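Local coordinates for translation initiation factor 6 (Methanocaldococcus jannaschii, PDB 1G61), which binds the 50S ribosomal subunit and prevents it from joining the 30S subunit to form the 70S initiation complex, at residues A[79-84]-A[97-102]; A[123-128]-A[139-144]; A[187-192]-A[219-224]. All coordinates share one frame; numbering follows the deposited sequence.

In the fold
Followed from the N terminus, the three contacts lie in series along the chain; none nests in or crosses another. Contact 1 closes a loop of 12 residues, tying helix 78-90 to strand 96-100. Contact 2 closes one of 10 residues, bringing the turn ahead of helix 128-135 against strand 138-141. These two are neighbours in space: Ser102 packs on Leu124, and Ile100 on Phe127, where the end of segment 97-102 meets segment 123-128. Contact 3 spans 26 residues and joins the loop after strand 183-186 to helix 215-225. It lies across the chain's centre from contact 1, and its nearest atoms are about 9 Å from those of contact 2.

Contact 1: residues A[79-84]-A[97-102]; sequences EELDRI and VEIIKS
A beta-alpha-beta unit made of strand 69-73, helix 78-90 and strand 96-100 brings Leu81, in the first turn of the helix, against Val97 and Ile99 of the returning strand. Strands 69-73 and 96-100 run parallel as sheet neighbours, and the helix spans the crossover between them. The backbones stay well separated, with Leu81 CA and Val97 CA 9.2 Å apart as the nearest such pair, so side chains alone bridge the gap. Leu81 does so with both branches of its fork. Its CG is anti to the backbone N (chi1 -165°), which carries the two methyl groups toward the strand although the bond from CA to CB does not itself point there. CD1 meets Val97 CG1 at 4.1 Å, and the two side chains pass alongside one another, running in opposite senses.

Val97 answers from a CB that points at the helix, using the methyl that lies anti to its own backbone N. Both Leu81 and Val97 also rest on Leu72 of the central strand, so three apolar residues, one from each element of the unit, come together here. The contact is small, burying 114 Å² in all, and lies at the surface. Glu80 bonds through its carboxylate to the backbone N of Gly54 and Gly55, tying the helix to the loop that holds them. Toward the end of the strand the touch is lighter: Ile99 stretches CG1 and CD1 out in an extended chain (chi2 175°), and its CD1 comes within 4.4 Å of Leu81 CD2.

Contact 2: residues A[123-128]-A[139-144]; sequences ELKDFK and VEIGTI
Backbone approaches backbone at two points, Lys125 CA to Ile141 CA at 6.9 Å and Lys128 CA to Val139 CA at 7.1 Å, as the 3-10 turn at 123-127 passes the end of strand 138-141. Ile141 puts its terminal CD1 against the aliphatic part of Lys125, 3.7 Å from Lys125 CG, while Lys128 CD flanks the same methyl at 4.1 Å. Lys128 sends its chain out with CG anti to the backbone N (chi1 180°), past Val139 in the opposite sense, and CG lies 4.1 Å from Val139 CG1. Farther along, Lys128 CE comes tightly to 3.2 Å from Val139 O. The chain bends only at its last torsion, and the ammonium forms a salt bridge with Glu132 of the helix that begins here. With an alanine here, Glu132 would probably lose its salt-bridge partner, and one flank of Val139 and of the Ile141 methyl would lie uncovered. Strands 117-120 and 138-141 are parallel neighbours with helix 128-135 between them in sequence, the arrangement of a beta-alpha-beta crossover, and this contact is where the turn leading into the helix packs on the second strand.

Contact 3: residues A[187-192]-A[219-224]; sequences GTANKG and LIIEDA
Apolar contacts carry the meeting of Ile220 and Ile221, on helix 215-225, with the loop that leaves strand 183-186. Ile221 reaches in with the end of its longer branch: CG1 stands anti to the carbonyl carbon (chi1 -67°), and CD1 ends 4.4 Å from Ala189 CB. Ile220, one residue earlier, uses its short branch instead, and its CG2 rests 4.2 Å from Gly187 CA. The backbones come close at this point, Gly187 CA and Ile220 CA being 6.5 Å apart. Gly187 suits the place sterically, since a side-chain carbon built on it would run into that same CG2 methyl.

One contact sets a methyl beside a polar atom, Ile221 CD1 lying 4.2 Å from Thr188 O in van der Waals touch. No hydrogen bond joins the two segments themselves. Glu217, earlier on the same helix, adds a polar tie: its carboxylate accepts hydrogen bonds from Thr188 OG1 and from the backbone N of Lys191 and Gly192.

Strand 160-163 supports both partners through backbone bonds, Gly187 with Thr163 and Ala224 with Cys161. Within the alpha-beta barrel of this factor, the contact is thus one of a helix packing on the loop that follows a strand, and Ile221 also packs on Leu162 of strand 160-163 and Ile200 of strand 200-202.

Contact 1: residues A[79-84]-A[97-102]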
loop_
_atom_site.group_PDB
_atom_site.type_symbol
_atom_site.label_atom_id
_atom_site.label_comp_id
_atom_site.label_asym_id
_atom_site.label_seq_id
_atom_site.Cartn_x
_atom_site.Cartn_y
_atom_site.Cartn_z
ATOM N N GLU A 79 -17.917 8.091 -11.725
ATOM C CA GLU A 79 -17.002 9.147 -12.195
ATOM C C GLU A 79 -15.597 8.834 -11.720
ATOM O O GLU A 79 -14.653 9.136 -12.453
ATOM C CB GLU A 79 -17.454 10.528 -11.705
ATOM C CG GLU A 79 -16.879 11.742 -12.413
ATOM C CD GLU A 79 -17.557 13.069 -12.115
ATOM O OE1 GLU A 79 -16.939 13.972 -11.487
ATOM O OE2 GLU A 79 -18.731 13.311 -12.500
ATOM N N GLU A 80 -15.469 8.251 -10.528
ATOM C CA GLU A 80 -14.124 7.895 -10.031
ATOM C C GLU A 80 -13.511 6.785 -10.861
ATOM O O GLU A 80 -12.345 6.828 -11.215
ATOM C CB GLU A 80 -14.209 7.489 -8.555
ATOM C CG GLU A 80 -14.700 8.617 -7.638
ATOM C CD GLU A 80 -15.078 8.059 -6.284
ATOM O OE1 GLU A 80 -15.297 6.842 -6.093
ATOM O OE2 GLU A 80 -15.164 8.871 -5.342
ATOM N N LEU A 81 -14.306 5.761 -11.175
ATOM C CA LEU A 81 -13.853 4.672 -12.010
ATOM C C LEU A 81 -13.427 5.203 -13.376
ATOM O O LEU A 81 -12.377 4.858 -13.888
ATOM C CB LEU A 81 -14.996 3.651 -12.160
ATOM C CG LEU A 81 -14.618 2.284 -12.708
ATOM C CD1 LEU A 81 -13.546 1.620 -11.821
ATOM C CD2 LEU A 81 -15.857 1.416 -12.778
ATOM N N ASP A 82 -14.249 6.072 -13.965
ATOM C CA ASP A 82 -13.920 6.680 -15.220
ATOM C C ASP A 82 -12.581 7.444 -15.159
ATOM O O ASP A 82 -11.735 7.317 -16.081
ATOM C CB ASP A 82 -15.004 7.637 -15.714
ATOM C CG ASP A 82 -16.267 6.941 -16.162
ATOM O OD1 ASP A 82 -17.255 7.661 -16.447
ATOM O OD2 ASP A 82 -16.316 5.705 -16.266
ATOM N N ARG A 83 -12.378 8.242 -14.136
ATOM C CA ARG A 83 -11.185 9.035 -13.914
ATOM C C ARG A 83 -9.964 8.111 -13.829
ATOM O O ARG A 83 -8.907 8.374 -14.432
ATOM C CB ARG A 83 -11.275 9.873 -12.630
ATOM C CG ARG A 83 -10.000 10.664 -12.325
ATOM C CD ARG A 83 -10.243 11.693 -11.227
ATOM N NE ARG A 83 -9.023 12.421 -10.938
ATOM C CZ ARG A 83 -8.436 13.350 -11.735
ATOM N NH1 ARG A 83 -8.961 13.706 -12.894
ATOM N NH2 ARG A 83 -7.288 13.899 -11.318
ATOM N N ILE A 84 -10.099 7.054 -13.044
ATOM C CA ILE A 84 -8.972 6.116 -12.893
ATOM C C ILE A 84 -8.669 5.397 -14.193
ATOM O O ILE A 84 -7.491 5.330 -14.596
ATOM C CB ILE A 84 -9.299 5.109 -11.773
ATOM C CG1 ILE A 84 -9.353 5.793 -10.408
ATOM C CG2 ILE A 84 -8.298 3.948 -11.763
ATOM C CD1 ILE A 84 -9.994 4.970 -9.303
ATOM N N VAL A 97 -8.512 -4.044 -13.588
ATOM C CA VAL A 97 -9.243 -3.225 -12.623
ATOM C C VAL A 97 -10.449 -4.032 -12.138
ATOM O O VAL A 97 -11.307 -4.411 -12.920
ATOM C CB VAL A 97 -9.663 -1.893 -13.249
ATOM C CG1 VAL A 97 -10.440 -1.041 -12.241
ATOM C CG2 VAL A 97 -8.391 -1.194 -13.755
ATOM N N GLU A 98 -10.483 -4.296 -10.827
ATOM C CA GLU A 98 -11.462 -5.261 -10.288
ATOM C C GLU A 98 -12.170 -4.669 -9.098
ATOM O O GLU A 98 -11.487 -4.186 -8.162
ATOM C CB GLU A 98 -10.728 -6.556 -9.911
ATOM C CG GLU A 98 -11.539 -7.526 -9.089
ATOM C CD GLU A 98 -12.698 -8.185 -9.796
ATOM O OE1 GLU A 98 -12.917 -7.913 -11.001
ATOM O OE2 GLU A 98 -13.412 -9.001 -9.159
ATOM N N ILE A 99 -13.506 -4.653 -9.087
ATOM C CA ILE A 99 -14.259 -4.248 -7.906
ATOM C C ILE A 99 -14.456 -5.498 -7.048
ATOM O O ILE A 99 -15.045 -6.509 -7.485
ATOM C CB ILE A 99 -15.597 -3.607 -8.307
ATOM C CG1 ILE A 99 -15.357 -2.345 -9.171
ATOM C CG2 ILE A 99 -16.437 -3.361 -7.054
ATOM C CD1 ILE A 99 -16.625 -1.717 -9.726
ATOM N N ILE A 100 -13.933 -5.418 -5.824
ATOM C CA ILE A 100 -14.089 -6.472 -4.813
ATOM C C ILE A 100 -15.315 -6.095 -3.989
ATOM O O ILE A 100 -15.297 -5.091 -3.261
ATOM C CB ILE A 100 -12.832 -6.555 -3.936
ATOM C CG1 ILE A 100 -11.571 -6.932 -4.732
ATOM C CG2 ILE A 100 -13.096 -7.509 -2.773
ATOM C CD1 ILE A 100 -11.614 -8.308 -5.385
ATOM N N LYS A 101 -16.381 -6.890 -4.176
ATOM C CA LYS A 101 -17.665 -6.497 -3.619
ATOM C C LYS A 101 -17.871 -6.955 -2.198
ATOM O O LYS A 101 -18.919 -7.454 -1.770
ATOM C CB LYS A 101 -18.782 -7.063 -4.520
ATOM C CG LYS A 101 -18.735 -6.461 -5.912
ATOM C CD LYS A 101 -19.794 -7.037 -6.839
ATOM C CE LYS A 101 -19.624 -6.560 -8.272
ATOM N NZ LYS A 101 -20.597 -7.223 -9.209
ATOM N N SER A 102 -16.855 -6.780 -1.377
ATOM C CA SER A 102 -16.950 -7.132 0.031
ATOM C C SER A 102 -17.748 -6.130 0.852
ATOM O O SER A 102 -17.765 -4.926 0.548
ATOM C CB SER A 102 -15.490 -7.247 0.560
ATOM O OG SER A 102 -14.717 -6.071 0.195
#

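Contact 2: residues A[123-128]-A[139-144]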
loop_
_atom_site.group_PDB
_atom_site.type_symbol
_atom_site.label_atom_id
_atom_site.label_comp_id
_atom_site.label_asym_id
_atom_site.label_seq_id
_atom_site.Cartn_x
_atom_site.Cartn_y
_atom_site.Cartn_z
ATOM N N GLU A 123 -11.231 -12.289 6.621
ATOM C CA GLU A 123 -12.560 -11.748 6.298
ATOM C C GLU A 123 -12.810 -11.753 4.792
ATOM O O GLU A 123 -13.991 -11.813 4.411
ATOM C CB GLU A 123 -12.683 -10.315 6.811
ATOM C CG GLU A 123 -14.086 -9.740 6.780
ATOM C CD GLU A 123 -14.233 -8.401 7.454
ATOM O OE1 GLU A 123 -13.221 -7.829 7.885
ATOM O OE2 GLU A 123 -15.367 -7.900 7.509
ATOM N N LEU A 124 -11.750 -11.679 3.995
ATOM C CA LEU A 124 -11.910 -11.646 2.544
ATOM C C LEU A 124 -11.762 -13.021 1.907
ATOM O O LEU A 124 -11.638 -13.053 0.658
ATOM C CB LEU A 124 -10.907 -10.679 1.920
ATOM C CG LEU A 124 -11.145 -9.191 2.273
ATOM C CD1 LEU A 124 -10.071 -8.395 1.540
ATOM C CD2 LEU A 124 -12.551 -8.698 1.946
ATOM N N LYS A 125 -11.786 -14.100 2.673
ATOM C CA LYS A 125 -11.538 -15.430 2.086
ATOM C C LYS A 125 -12.396 -15.715 0.866
ATOM O O LYS A 125 -11.905 -16.334 -0.108
ATOM C CB LYS A 125 -11.725 -16.520 3.170
ATOM C CG LYS A 125 -11.837 -17.915 2.537
ATOM C CD LYS A 125 -11.815 -18.981 3.647
ATOM C CE LYS A 125 -11.830 -20.357 3.015
ATOM N NZ LYS A 125 -12.442 -20.327 1.653
ATOM N N ASP A 126 -13.662 -15.301 0.851
ATOM C CA ASP A 126 -14.507 -15.704 -0.283
ATOM C C ASP A 126 -14.177 -14.913 -1.549
ATOM O O ASP A 126 -14.698 -15.214 -2.626
ATOM C CB ASP A 126 -15.985 -15.573 0.081
ATOM C CG ASP A 126 -16.394 -16.527 1.183
ATOM O OD1 ASP A 126 -15.820 -17.649 1.258
ATOM O OD2 ASP A 126 -17.282 -16.175 1.955
ATOM N N PHE A 127 -13.320 -13.908 -1.476
ATOM C CA PHE A 127 -12.886 -13.079 -2.590
ATOM C C PHE A 127 -11.478 -13.479 -3.052
ATOM O O PHE A 127 -10.906 -12.808 -3.927
ATOM C CB PHE A 127 -12.915 -11.571 -2.263
ATOM C CG PHE A 127 -14.362 -11.143 -2.005
ATOM C CD1 PHE A 127 -14.906 -11.199 -0.720
ATOM C CD2 PHE A 127 -15.170 -10.721 -3.050
ATOM C CE1 PHE A 127 -16.225 -10.830 -0.519
ATOM C CE2 PHE A 127 -16.488 -10.352 -2.847
ATOM C CZ PHE A 127 -17.013 -10.456 -1.583
ATOM N N LYS A 128 -10.963 -14.572 -2.521
ATOM C CA LYS A 128 -9.600 -14.940 -2.874
ATOM C C LYS A 128 -9.398 -15.107 -4.378
ATOM O O LYS A 128 -8.393 -14.612 -4.905
ATOM C CB LYS A 128 -9.256 -16.239 -2.112
ATOM C CG LYS A 128 -7.840 -16.726 -2.409
ATOM C CD LYS A 128 -7.514 -17.863 -1.445
ATOM C CE LYS A 128 -6.052 -18.234 -1.411
ATOM N NZ LYS A 128 -5.772 -19.071 -2.604
ATOM N N VAL A 139 -1.771 -15.784 -3.616
ATOM C CA VAL A 139 -2.494 -15.154 -2.490
ATOM C C VAL A 139 -2.614 -16.139 -1.355
ATOM O O VAL A 139 -2.966 -17.303 -1.581
ATOM C CB VAL A 139 -3.908 -14.711 -2.945
ATOM C CG1 VAL A 139 -4.718 -14.193 -1.757
ATOM C CG2 VAL A 139 -3.773 -13.624 -4.026
ATOM N N GLU A 140 -2.273 -15.717 -0.138
ATOM C CA GLU A 140 -2.514 -16.530 1.050
ATOM C C GLU A 140 -3.356 -15.729 2.040
ATOM O O GLU A 140 -3.333 -14.480 2.036
ATOM C CB GLU A 140 -1.183 -16.905 1.741
ATOM C CG GLU A 140 -0.268 -17.709 0.828
ATOM C CD GLU A 140 -0.873 -19.007 0.353
ATOM O OE1 GLU A 140 -1.824 -19.539 0.983
ATOM O OE2 GLU A 140 -0.406 -19.566 -0.672
ATOM N N ILE A 141 -4.091 -16.427 2.895
ATOM C CA ILE A 141 -4.924 -15.798 3.914
ATOM C C ILE A 141 -4.144 -15.780 5.206
ATOM O O ILE A 141 -3.499 -16.797 5.568
ATOM C CB ILE A 141 -6.238 -16.602 4.045
ATOM C CG1 ILE A 141 -7.118 -16.479 2.786
ATOM C CG2 ILE A 141 -6.935 -16.212 5.324
ATOM C CD1 ILE A 141 -8.177 -17.561 2.624
ATOM N N GLY A 142 -4.201 -14.675 5.961
ATOM C CA GLY A 142 -3.555 -14.742 7.284
ATOM C C GLY A 142 -3.611 -13.392 7.953
ATOM O O GLY A 142 -4.374 -12.490 7.519
ATOM N N THR A 143 -2.813 -13.260 9.004
ATOM C CA THR A 143 -2.781 -12.079 9.872
ATOM C C THR A 143 -1.354 -11.551 9.966
ATOM O O THR A 143 -0.446 -12.204 9.451
ATOM C CB THR A 143 -3.304 -12.434 11.275
ATOM O OG1 THR A 143 -2.579 -13.581 11.752
ATOM C CG2 THR A 143 -4.761 -12.891 11.208
ATOM N N ILE A 144 -1.172 -10.413 10.617
ATOM C CA ILE A 144 0.134 -9.852 10.943
ATOM C C ILE A 144 0.119 -9.510 12.415
ATOM O O ILE A 144 -0.716 -8.679 12.797
ATOM C CB ILE A 144 0.470 -8.591 10.094
ATOM C CG1 ILE A 144 0.552 -8.880 8.614
ATOM C CG2 ILE A 144 1.736 -7.907 10.646
ATOM C CD1 ILE A 144 1.885 -9.377 8.144
HETATM O O HOH W 1 -3.578 -20.008 -3.280
#

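Contact 3: residues A[187-192]-A[219-224]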
loop_
_atom_site.group_PDB
_atom_site.type_symbol
_atom_site.label_atom_id
_atom_site.label_comp_id
_atom_site.label_asym_id
_atom_site.label_seq_id
_atom_site.Cartn_x
_atom_site.Cartn_y
_atom_site.Cartn_z
ATOM N N GLY A 187 9.292 -2.876 12.961
ATOM C CA GLY A 187 9.548 -1.603 13.655
ATOM C C GLY A 187 8.270 -0.755 13.671
ATOM O O GLY A 187 7.181 -1.192 13.305
ATOM N N THR A 188 8.438 0.473 14.134
ATOM C CA THR A 188 7.327 1.438 14.168
ATOM C C THR A 188 7.581 2.601 13.216
ATOM O O THR A 188 8.664 2.756 12.638
ATOM C CB THR A 188 7.083 1.964 15.595
ATOM O OG1 THR A 188 8.305 2.527 16.100
ATOM C CG2 THR A 188 6.652 0.841 16.540
ATOM N N ALA A 189 6.551 3.436 13.049
ATOM C CA ALA A 189 6.717 4.682 12.302
ATOM C C ALA A 189 5.939 5.778 13.033
ATOM O O ALA A 189 5.169 5.472 13.948
ATOM C CB ALA A 189 6.246 4.505 10.872
ATOM N N ASN A 190 6.161 7.015 12.633
ATOM C CA ASN A 190 5.435 8.121 13.239
ATOM C C ASN A 190 5.553 8.100 14.777
ATOM O O ASN A 190 4.582 8.344 15.472
ATOM C CB ASN A 190 3.983 8.155 12.793
ATOM C CG ASN A 190 3.786 8.794 11.423
ATOM O OD1 ASN A 190 4.633 9.590 10.982
ATOM N ND2 ASN A 190 2.701 8.445 10.749
ATOM N N LYS A 191 6.724 7.861 15.293
ATOM C CA LYS A 191 6.996 7.934 16.730
ATOM C C LYS A 191 6.148 6.931 17.504
ATOM O O LYS A 191 5.469 7.252 18.473
ATOM C CB LYS A 191 6.800 9.351 17.272
ATOM C CG LYS A 191 7.540 9.614 18.582
ATOM C CD LYS A 191 7.055 10.956 19.152
ATOM C CE LYS A 191 7.810 11.268 20.436
ATOM N NZ LYS A 191 7.523 12.617 20.943
ATOM N N GLY A 192 6.281 5.649 17.056
ATOM C CA GLY A 192 5.726 4.607 17.877
ATOM C C GLY A 192 4.464 3.978 17.359
ATOM O O GLY A 192 3.926 3.041 17.951
ATOM N N LEU A 219 16.008 4.492 10.324
ATOM C CA LEU A 219 17.043 3.506 10.063
ATOM C C LEU A 219 16.487 2.106 9.841
ATOM O O LEU A 219 16.868 1.338 8.960
ATOM C CB LEU A 219 17.997 3.558 11.269
ATOM C CG LEU A 219 19.285 2.789 11.131
ATOM C CD1 LEU A 219 20.035 3.224 9.882
ATOM C CD2 LEU A 219 20.149 3.022 12.377
ATOM N N ILE A 220 15.568 1.690 10.709
ATOM C CA ILE A 220 14.944 0.374 10.619
ATOM C C ILE A 220 14.117 0.258 9.351
ATOM O O ILE A 220 14.108 -0.802 8.684
ATOM C CB ILE A 220 14.186 0.076 11.917
ATOM C CG1 ILE A 220 15.198 -0.203 13.062
ATOM C CG2 ILE A 220 13.228 -1.091 11.764
ATOM C CD1 ILE A 220 14.646 -0.034 14.452
ATOM N N ILE A 221 13.381 1.309 8.968
ATOM C CA ILE A 221 12.607 1.296 7.718
ATOM C C ILE A 221 13.518 1.133 6.527
ATOM O O ILE A 221 13.242 0.318 5.619
ATOM C CB ILE A 221 11.828 2.611 7.627
ATOM C CG1 ILE A 221 10.751 2.665 8.718
ATOM C CG2 ILE A 221 11.250 2.805 6.220
ATOM C CD1 ILE A 221 10.222 4.075 8.983
ATOM N N GLU A 222 14.626 1.886 6.464
ATOM C CA GLU A 222 15.566 1.788 5.382
ATOM C C GLU A 222 16.094 0.356 5.220
ATOM O O GLU A 222 16.116 -0.191 4.117
ATOM C CB GLU A 222 16.775 2.723 5.649
ATOM C CG GLU A 222 16.484 4.173 5.304
ATOM C CD GLU A 222 17.417 5.162 5.988
ATOM O OE1 GLU A 222 18.444 4.727 6.561
ATOM O OE2 GLU A 222 17.109 6.375 5.963
ATOM N N ASP A 223 16.510 -0.243 6.329
ATOM C CA ASP A 223 17.048 -1.605 6.310
ATOM C C ASP A 223 15.995 -2.633 5.885
ATOM O O ASP A 223 16.291 -3.521 5.097
ATOM C CB ASP A 223 17.611 -2.023 7.683
ATOM C CG ASP A 223 18.861 -1.265 8.071
ATOM O OD1 ASP A 223 19.566 -0.718 7.196
ATOM O OD2 ASP A 223 19.161 -1.251 9.291
ATOM N N ALA A 224 14.762 -2.465 6.377
ATOM C CA ALA A 224 13.721 -3.427 6.048
ATOM C C ALA A 224 13.309 -3.386 4.593
ATOM O O ALA A 224 12.954 -4.416 4.017
ATOM C CB ALA A 224 12.505 -3.138 6.943
#